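Local coordinates for protein enoyl-CoA hydratase/isomerase (Mycobacterium avium, PDB 3P5M) that probably catalyses hydration or double-bond isomerisation of enoyl-coenzyme A thioesters, as many relatives in the crotonase superfamily do, at residues E11-I19 and A45-L55; L134-A142 and L217-Q228. All coordinates share one frame; numbering follows the deposited sequence.

Contact 1: E11-I19 and A45-L55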
loop_
_atom_site.group_PDB
_atom_site.type_symbol
_atom_site.label_atom_id
_atom_site.label_comp_id
_atom_site.label_asym_id
_atom_site.label_seq_id
_atom_site.Cartn_x
_atom_site.Cartn_y
_atom_site.Cartn_z
ATOM N N GLU B 11 26.750 25.667 -13.803
ATOM C CA GLU B 11 26.280 27.010 -13.487
ATOM C C GLU B 11 26.152 27.219 -11.969
ATOM O O GLU B 11 25.717 26.321 -11.250
ATOM C CB GLU B 11 24.946 27.237 -14.188
ATOM C CG GLU B 11 24.238 28.512 -13.845
ATOM C CD GLU B 11 22.743 28.405 -14.070
ATOM O OE1 GLU B 11 22.318 27.526 -14.857
ATOM O OE2 GLU B 11 21.989 29.189 -13.449
ATOM N N HIS B 12 26.544 28.402 -11.493
ATOM C CA HIS B 12 26.273 28.805 -10.111
ATOM C C HIS B 12 24.960 29.541 -10.022
ATOM O O HIS B 12 24.654 30.398 -10.875
ATOM C CB HIS B 12 27.385 29.675 -9.556
ATOM C CG HIS B 12 28.637 28.919 -9.261
ATOM N ND1 HIS B 12 29.028 28.600 -7.977
ATOM C CD2 HIS B 12 29.577 28.396 -10.086
ATOM C CE1 HIS B 12 30.162 27.921 -8.023
ATOM N NE2 HIS B 12 30.518 27.786 -9.290
ATOM N N ASP B 13 24.198 29.189 -8.988
ATOM C CA ASP B 13 22.859 29.697 -8.721
ATOM C C ASP B 13 22.784 29.844 -7.203
ATOM O O ASP B 13 22.260 28.977 -6.522
ATOM C CB ASP B 13 21.816 28.691 -9.259
ATOM C CG ASP B 13 20.353 29.107 -9.004
ATOM O OD1 ASP B 13 20.066 30.117 -8.324
ATOM O OD2 ASP B 13 19.463 28.384 -9.502
ATOM N N GLY B 14 23.328 30.938 -6.680
ATOM C CA GLY B 14 23.344 31.200 -5.240
ATOM C C GLY B 14 24.309 30.230 -4.579
ATOM O O GLY B 14 25.447 30.084 -5.012
ATOM N N ALA B 15 23.838 29.528 -3.560
ATOM C CA ALA B 15 24.679 28.550 -2.888
ATOM C C ALA B 15 24.628 27.157 -3.523
ATOM O O ALA B 15 25.200 26.203 -2.987
ATOM C CB ALA B 15 24.333 28.498 -1.430
ATOM N N VAL B 16 23.985 27.042 -4.680
ATOM C CA VAL B 16 23.867 25.756 -5.366
ATOM C C VAL B 16 24.764 25.695 -6.594
ATOM O O VAL B 16 24.751 26.625 -7.419
ATOM C CB VAL B 16 22.395 25.478 -5.847
ATOM C CG1 VAL B 16 22.316 24.185 -6.668
ATOM C CG2 VAL B 16 21.407 25.461 -4.670
ATOM N N LEU B 17 25.521 24.597 -6.729
ATOM C CA LEU B 17 26.249 24.325 -7.961
ATOM C C LEU B 17 25.353 23.439 -8.818
ATOM O O LEU B 17 25.059 22.306 -8.422
ATOM C CB LEU B 17 27.592 23.590 -7.720
ATOM C CG LEU B 17 28.464 23.302 -8.952
ATOM C CD1 LEU B 17 28.943 24.608 -9.617
ATOM C CD2 LEU B 17 29.691 22.422 -8.608
ATOM N N ARG B 18 24.941 23.942 -9.982
ATOM C CA ARG B 18 24.141 23.130 -10.915
ATOM C C ARG B 18 25.009 22.469 -11.985
ATOM O O ARG B 18 25.639 23.136 -12.805
ATOM C CB ARG B 18 23.015 23.931 -11.573
ATOM C CG ARG B 18 22.143 24.688 -10.608
ATOM C CD ARG B 18 21.165 25.613 -11.342
ATOM N NE ARG B 18 20.031 25.932 -10.471
ATOM C CZ ARG B 18 18.845 25.324 -10.501
ATOM N NH1 ARG B 18 18.584 24.374 -11.385
ATOM N NH2 ARG B 18 17.903 25.698 -9.650
ATOM N N ILE B 19 25.007 21.148 -11.977
ATOM C CA ILE B 19 25.723 20.380 -12.961
ATOM C C ILE B 19 24.638 19.708 -13.801
ATOM O O ILE B 19 23.843 18.926 -13.272
ATOM C CB ILE B 19 26.623 19.309 -12.307
ATOM C CG1 ILE B 19 27.586 19.962 -11.281
ATOM C CG2 ILE B 19 27.312 18.483 -13.395
ATOM C CD1 ILE B 19 28.810 19.121 -10.883
ATOM N N ALA B 45 33.651 21.272 -5.918
ATOM C CA ALA B 45 32.614 21.911 -5.117
ATOM C C ALA B 45 33.041 21.900 -3.652
ATOM O O ALA B 45 32.589 22.732 -2.859
ATOM C CB ALA B 45 31.235 21.214 -5.323
ATOM N N GLU B 46 33.941 20.967 -3.301
ATOM C CA GLU B 46 34.483 20.880 -1.933
ATOM C C GLU B 46 35.213 22.168 -1.623
ATOM O O GLU B 46 34.967 22.788 -0.580
ATOM C CB GLU B 46 35.421 19.675 -1.749
ATOM N N ALA B 47 36.071 22.561 -2.569
ATOM C CA ALA B 47 36.904 23.780 -2.542
ATOM C C ALA B 47 36.125 25.101 -2.480
ATOM O O ALA B 47 36.627 26.093 -1.925
ATOM C CB ALA B 47 37.872 23.793 -3.789
ATOM N N ASP B 48 34.917 25.098 -3.051
ATOM C CA ASP B 48 34.204 26.321 -3.327
ATOM C C ASP B 48 33.338 26.716 -2.156
ATOM O O ASP B 48 32.279 26.136 -1.925
ATOM C CB ASP B 48 33.365 26.197 -4.595
ATOM C CG ASP B 48 32.857 27.550 -5.077
ATOM O OD1 ASP B 48 32.559 28.439 -4.235
ATOM O OD2 ASP B 48 32.771 27.738 -6.299
ATOM N N GLU B 49 33.784 27.731 -1.427
ATOM C CA GLU B 49 33.062 28.179 -0.242
ATOM C C GLU B 49 31.649 28.697 -0.542
ATOM O O GLU B 49 30.802 28.757 0.363
ATOM C CB GLU B 49 33.871 29.249 0.506
ATOM N N SER B 50 31.385 29.088 -1.789
ATOM C CA SER B 50 30.041 29.597 -2.147
ATOM C C SER B 50 29.037 28.438 -2.338
ATOM O O SER B 50 27.829 28.637 -2.233
ATOM C CB SER B 50 30.085 30.512 -3.391
ATOM O OG SER B 50 30.450 29.781 -4.563
ATOM N N VAL B 51 29.563 27.241 -2.606
ATOM C CA VAL B 51 28.748 26.062 -2.910
ATOM C C VAL B 51 28.387 25.322 -1.618
ATOM O O VAL B 51 29.265 24.807 -0.899
ATOM C CB VAL B 51 29.468 25.112 -3.889
ATOM C CG1 VAL B 51 28.648 23.854 -4.119
ATOM C CG2 VAL B 51 29.745 25.824 -5.208
ATOM N N ARG B 52 27.097 25.313 -1.317
ATOM C CA ARG B 52 26.579 24.566 -0.170
ATOM C C ARG B 52 25.776 23.302 -0.547
ATOM O O ARG B 52 25.372 22.539 0.318
ATOM C CB ARG B 52 25.753 25.487 0.713
ATOM C CG ARG B 52 26.633 26.271 1.667
ATOM C CD ARG B 52 25.876 27.370 2.270
ATOM N NE ARG B 52 25.113 26.944 3.431
ATOM C CZ ARG B 52 24.194 27.710 4.011
ATOM N NH1 ARG B 52 23.952 28.927 3.519
ATOM N NH2 ARG B 52 23.514 27.270 5.057
ATOM N N ALA B 53 25.488 23.123 -1.825
ATOM C CA ALA B 53 24.766 21.943 -2.308
ATOM C C ALA B 53 25.023 21.825 -3.788
ATOM O O ALA B 53 25.251 22.815 -4.452
ATOM C CB ALA B 53 23.263 22.012 -2.009
ATOM N N VAL B 54 25.001 20.596 -4.294
ATOM C CA VAL B 54 25.190 20.342 -5.709
ATOM C C VAL B 54 23.880 19.760 -6.257
ATOM O O VAL B 54 23.298 18.881 -5.631
ATOM C CB VAL B 54 26.357 19.349 -5.915
ATOM C CG1 VAL B 54 26.457 18.939 -7.362
ATOM C CG2 VAL B 54 27.699 19.971 -5.416
ATOM N N LEU B 55 23.417 20.279 -7.404
ATOM C CA LEU B 55 22.244 19.741 -8.083
ATOM C C LEU B 55 22.721 19.076 -9.340
ATOM O O LEU B 55 23.464 19.681 -10.123
ATOM C CB LEU B 55 21.248 20.851 -8.454
ATOM C CG LEU B 55 20.051 20.477 -9.358
ATOM C CD1 LEU B 55 19.119 19.417 -8.750
ATOM C CD2 LEU B 55 19.271 21.684 -9.797
HETATM O O HOH W 1 27.451 28.482 -5.443
#

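Contact 2: L134-A142 and L217-Q228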
loop_
_atom_site.group_PDB
_atom_site.type_symbol
_atom_site.label_atom_id
_atom_site.label_comp_id
_atom_site.label_asym_id
_atom_site.label_seq_id
_atom_site.Cartn_x
_atom_site.Cartn_y
_atom_site.Cartn_z
ATOM N N LEU B 134 25.833 -7.230 -20.880
ATOM C CA LEU B 134 26.762 -6.595 -19.951
ATOM C C LEU B 134 26.150 -6.565 -18.545
ATOM O O LEU B 134 24.980 -6.864 -18.374
ATOM C CB LEU B 134 27.104 -5.179 -20.414
ATOM C CG LEU B 134 27.797 -5.050 -21.774
ATOM C CD1 LEU B 134 28.214 -3.599 -22.030
ATOM C CD2 LEU B 134 29.034 -5.982 -21.856
ATOM N N MET B 135 26.953 -6.195 -17.557
ATOM C CA MET B 135 26.576 -6.271 -16.151
ATOM C C MET B 135 26.517 -4.851 -15.577
ATOM O O MET B 135 26.958 -3.900 -16.253
ATOM C CB MET B 135 27.626 -7.089 -15.384
ATOM C CG MET B 135 28.902 -6.287 -15.123
ATOM S SD MET B 135 30.141 -7.207 -14.223
ATOM C CE MET B 135 29.373 -7.348 -12.632
ATOM N N PRO B 136 25.963 -4.690 -14.345
ATOM C CA PRO B 136 25.832 -3.346 -13.759
ATOM C C PRO B 136 27.217 -2.742 -13.546
ATOM O O PRO B 136 28.184 -3.488 -13.408
ATOM C CB PRO B 136 25.122 -3.611 -12.432
ATOM C CG PRO B 136 24.256 -4.834 -12.736
ATOM C CD PRO B 136 25.148 -5.687 -13.611
ATOM N N ASP B 137 27.305 -1.409 -13.569
ATOM C CA ASP B 137 28.576 -0.693 -13.317
ATOM C C ASP B 137 28.391 0.531 -12.396
ATOM O O ASP B 137 27.288 0.775 -11.871
ATOM C CB ASP B 137 29.206 -0.240 -14.632
ATOM C CG ASP B 137 28.336 0.745 -15.380
ATOM O OD1 ASP B 137 27.364 1.303 -14.799
ATOM O OD2 ASP B 137 28.620 0.966 -16.563
ATOM N N GLY B 138 29.468 1.301 -12.214
ATOM C CA GLY B 138 29.434 2.468 -11.345
ATOM C C GLY B 138 29.517 2.092 -9.887
ATOM O O GLY B 138 29.718 2.958 -9.047
ATOM N N GLY B 139 29.387 0.805 -9.582
ATOM C CA GLY B 139 29.221 0.333 -8.222
ATOM C C GLY B 139 27.726 0.223 -7.867
ATOM O O GLY B 139 27.385 0.114 -6.694
ATOM N N ALA B 140 26.840 0.236 -8.868
ATOM C CA ALA B 140 25.420 -0.116 -8.660
ATOM C C ALA B 140 25.214 -1.384 -7.787
ATOM O O ALA B 140 24.275 -1.450 -6.965
ATOM C CB ALA B 140 24.687 -0.286 -10.020
ATOM N N SER B 141 26.089 -2.384 -7.938
ATOM C CA SER B 141 25.853 -3.669 -7.235
ATOM C C SER B 141 26.002 -3.512 -5.725
ATOM O O SER B 141 25.396 -4.249 -4.974
ATOM C CB SER B 141 26.779 -4.787 -7.729
ATOM O OG SER B 141 26.762 -4.862 -9.147
ATOM N N ALA B 142 26.815 -2.554 -5.293
ATOM C CA ALA B 142 26.955 -2.243 -3.860
ATOM C C ALA B 142 25.946 -1.215 -3.408
ATOM O O ALA B 142 25.491 -1.293 -2.267
ATOM C CB ALA B 142 28.369 -1.737 -3.547
ATOM N N LEU B 217 31.930 -0.609 -1.422
ATOM C CA LEU B 217 31.874 0.114 -2.700
ATOM C C LEU B 217 33.114 -0.158 -3.557
ATOM O O LEU B 217 32.995 -0.567 -4.699
ATOM C CB LEU B 217 31.664 1.637 -2.542
ATOM C CG LEU B 217 31.463 2.463 -3.832
ATOM C CD1 LEU B 217 30.305 1.946 -4.710
ATOM C CD2 LEU B 217 31.217 3.977 -3.490
ATOM N N GLU B 218 34.303 0.066 -3.010
ATOM C CA GLU B 218 35.525 -0.133 -3.799
ATOM C C GLU B 218 35.714 -1.584 -4.299
ATOM O O GLU B 218 35.870 -1.783 -5.514
ATOM C CB GLU B 218 36.768 0.389 -3.051
ATOM C CG GLU B 218 37.915 0.846 -3.941
ATOM C CD GLU B 218 39.152 1.248 -3.149
ATOM O OE1 GLU B 218 39.605 0.479 -2.278
ATOM O OE2 GLU B 218 39.677 2.339 -3.390
ATOM N N PRO B 219 35.720 -2.598 -3.385
ATOM C CA PRO B 219 35.898 -3.967 -3.914
ATOM C C PRO B 219 34.828 -4.348 -4.969
ATOM O O PRO B 219 35.128 -5.064 -5.937
ATOM C CB PRO B 219 35.728 -4.884 -2.682
ATOM C CG PRO B 219 35.602 -4.025 -1.503
ATOM C CD PRO B 219 35.672 -2.567 -1.912
ATOM N N VAL B 220 33.592 -3.880 -4.781
ATOM C CA VAL B 220 32.533 -4.209 -5.723
ATOM C C VAL B 220 32.774 -3.520 -7.076
ATOM O O VAL B 220 32.569 -4.134 -8.113
ATOM C CB VAL B 220 31.110 -3.894 -5.186
ATOM C CG1 VAL B 220 30.071 -3.994 -6.308
ATOM C CG2 VAL B 220 30.746 -4.831 -4.061
ATOM N N GLN B 221 33.221 -2.261 -7.046
ATOM C CA GLN B 221 33.548 -1.531 -8.287
ATOM C C GLN B 221 34.670 -2.242 -9.069
ATOM O O GLN B 221 34.583 -2.366 -10.277
ATOM C CB GLN B 221 33.915 -0.067 -7.986
ATOM C CG GLN B 221 32.684 0.895 -7.733
ATOM C CD GLN B 221 33.123 2.307 -7.377
ATOM O OE1 GLN B 221 34.240 2.493 -6.899
ATOM N NE2 GLN B 221 32.260 3.311 -7.601
ATOM N N ALA B 222 35.684 -2.735 -8.363
ATOM C CA ALA B 222 36.754 -3.529 -8.978
ATOM C C ALA B 222 36.269 -4.848 -9.611
ATOM O O ALA B 222 36.772 -5.276 -10.644
ATOM C CB ALA B 222 37.838 -3.802 -7.977
ATOM N N ILE B 223 35.310 -5.503 -8.971
ATOM C CA ILE B 223 34.708 -6.684 -9.545
ATOM C C ILE B 223 33.912 -6.340 -10.796
ATOM O O ILE B 223 34.013 -7.063 -11.777
ATOM C CB ILE B 223 33.886 -7.443 -8.532
ATOM C CG1 ILE B 223 34.851 -8.075 -7.502
ATOM C CG2 ILE B 223 33.018 -8.497 -9.236
ATOM C CD1 ILE B 223 34.186 -8.453 -6.167
ATOM N N GLU B 224 33.137 -5.250 -10.764
ATOM C CA GLU B 224 32.333 -4.844 -11.926
ATOM C C GLU B 224 33.225 -4.467 -13.104
ATOM O O GLU B 224 32.898 -4.780 -14.232
ATOM C CB GLU B 224 31.403 -3.642 -11.599
ATOM C CG GLU B 224 30.250 -3.962 -10.595
ATOM C CD GLU B 224 29.376 -2.730 -10.269
ATOM O OE1 GLU B 224 29.759 -1.597 -10.641
ATOM O OE2 GLU B 224 28.323 -2.911 -9.609
ATOM N N ALA B 225 34.325 -3.754 -12.825
ATOM C CA ALA B 225 35.291 -3.359 -13.848
ATOM C C ALA B 225 35.971 -4.583 -14.469
ATOM O O ALA B 225 36.118 -4.654 -15.688
ATOM C CB ALA B 225 36.334 -2.396 -13.256
ATOM N N GLU B 226 36.364 -5.561 -13.653
ATOM C CA GLU B 226 36.913 -6.819 -14.232
ATOM C C GLU B 226 35.878 -7.594 -15.059
ATOM O O GLU B 226 36.198 -8.130 -16.132
ATOM C CB GLU B 226 37.475 -7.749 -13.145
ATOM C CG GLU B 226 38.139 -8.952 -13.731
ATOM C CD GLU B 226 38.715 -9.884 -12.702
ATOM O OE1 GLU B 226 38.965 -9.455 -11.562
ATOM O OE2 GLU B 226 38.920 -11.064 -13.048
ATOM N N GLY B 227 34.656 -7.695 -14.517
ATOM C CA GLY B 227 33.566 -8.358 -15.194
ATOM C C GLY B 227 33.208 -7.719 -16.529
ATOM O O GLY B 227 33.048 -8.426 -17.529
ATOM N N GLN B 228 33.099 -6.392 -16.564
ATOM C CA GLN B 228 32.774 -5.720 -17.825
ATOM C C GLN B 228 33.855 -5.958 -18.880
ATOM O O GLN B 228 33.544 -6.198 -20.028
ATOM C CB GLN B 228 32.527 -4.208 -17.637
ATOM C CG GLN B 228 31.532 -3.652 -18.647
ATOM C CD GLN B 228 30.089 -4.047 -18.251
ATOM O OE1 GLN B 228 29.713 -5.224 -18.314
ATOM N NE2 GLN B 228 29.317 -3.070 -17.767
HETATM O O HOH W 2 30.725 -3.394 -14.981
HETATM O O HOH W 3 31.646 -0.580 -17.019
HETATM O O HOH W 4 31.953 -0.399 -12.097
#

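Contact 1: E11-I19 and A45-L55
L17 and V54 sit side by side on two neighbouring parallel strands, and L17 illustrates how one side chain can pack between strand and helix end in a beta-alpha-beta unit. Its CB lies against V51, 3.8 Å from V51 CG1. With CG anti to the backbone N (chi1 -178°), the two methyls then part: CD2 reaches the end of the crossover helix, 3.8 Å from A45 CB, while CD1 rests 3.5 Å above the plane of the H12 ring, offset toward its rim. That ring, which V51 CG2 approaches obliquely, turns an edge to D48, whose OD2 is 3.1 Å from H12 CE1. The other D48 oxygen, OD1, is held by the backbone N of S50, making an Asx turn, and by S50 OG. A water bonded to H12 ND1 donates to G14 O and, weakly, to S50 O, bridging turns D13-V16 and D48-V51.

Between the strands run regular parallel bonds: A53 O takes the N-H of L17 at 2.9 Å, L17 O that of L55, and L55 O that of I19. Where the strands begin, A15 O receives R52 N at 2.7 Å and A53 N only weakly. On the opposite sheet face V16 CG1 packs on L55 CB, and L55 CD2 lies over one face of the R18 guanidinium, whose NE is salt-bridged to D13 OD2.

Helix 183-195 covers the V16 and L55 face through L191, whereas helix 32-47 meets I19 on the other. Strand 8-13 flanks 16-21 as the sheet's outermost strand within the chain, and 95-99 continues the sheet beyond 53-58.

Contact 2: L134-A142 and L217-Q228
The E224 carboxylate has P136 O over one face, 3.4 Å from E224 CD, and backbone and hydroxyl donors around its oxygens. It thus serves a type I' turn, D137 to A140, that leads straight into a helix with G139 at its N-cap, within the crotonase fold. E224 OE1 accepts from G139 N at 2.7 Å, on the syn side and somewhat out of plane, and from a water that also accepts, weakly, from G138 N. E224 OE2 takes two donors: S141 N, almost in line with the C-O bond, and S141 OG at 2.5 Å on the anti lone pair. Meeting the start of a helix in this way would probably stabilise the buried negative charge.

The amide of Q228 grips both polar atoms of a single residue: M135 N meets a lone pair of Q228 OE1 in the carbonyl plane, along a nearly straight bond (177°), and Q228 NE2 returns one to M135 O at 2.9 Å. The bend at chi2 (77°) swings the amide round to this position. Q221 differs, because its NE2 approaches G138 O from 52° above the carbonyl plane and is weakly shared with N82 O. G139 CA lies close against Q221 CG. A142 packs on V220, and T205 and A208 of a third subunit lie against M135 and S141. M135 SD itself rests 3.7 Å from G227 CA.

How the contacts relate
From the N terminus, the chain first forms the edge strand 8-13 of the main sheet and its neighbour 16-21, and contact 1 closes a short loop of 25 residues when it returns through helix 32-47 to the adjoining strand. Only then does contact 2 open: 217-228 returns to 134-142 after 74 mostly helical residues. The loops therefore follow in series, neither nested nor crossed. Their centres lie 29 Å apart on opposite sides of the chain's centre, nearest atoms about 16 Å apart. Contact 1 joins strands 16-21 and 53-58 and the end of helix 32-47 near one sheet edge, whereas contact 2 joins helix 217-231 to the loop and turn leading into helix 140-143, beside a third subunit.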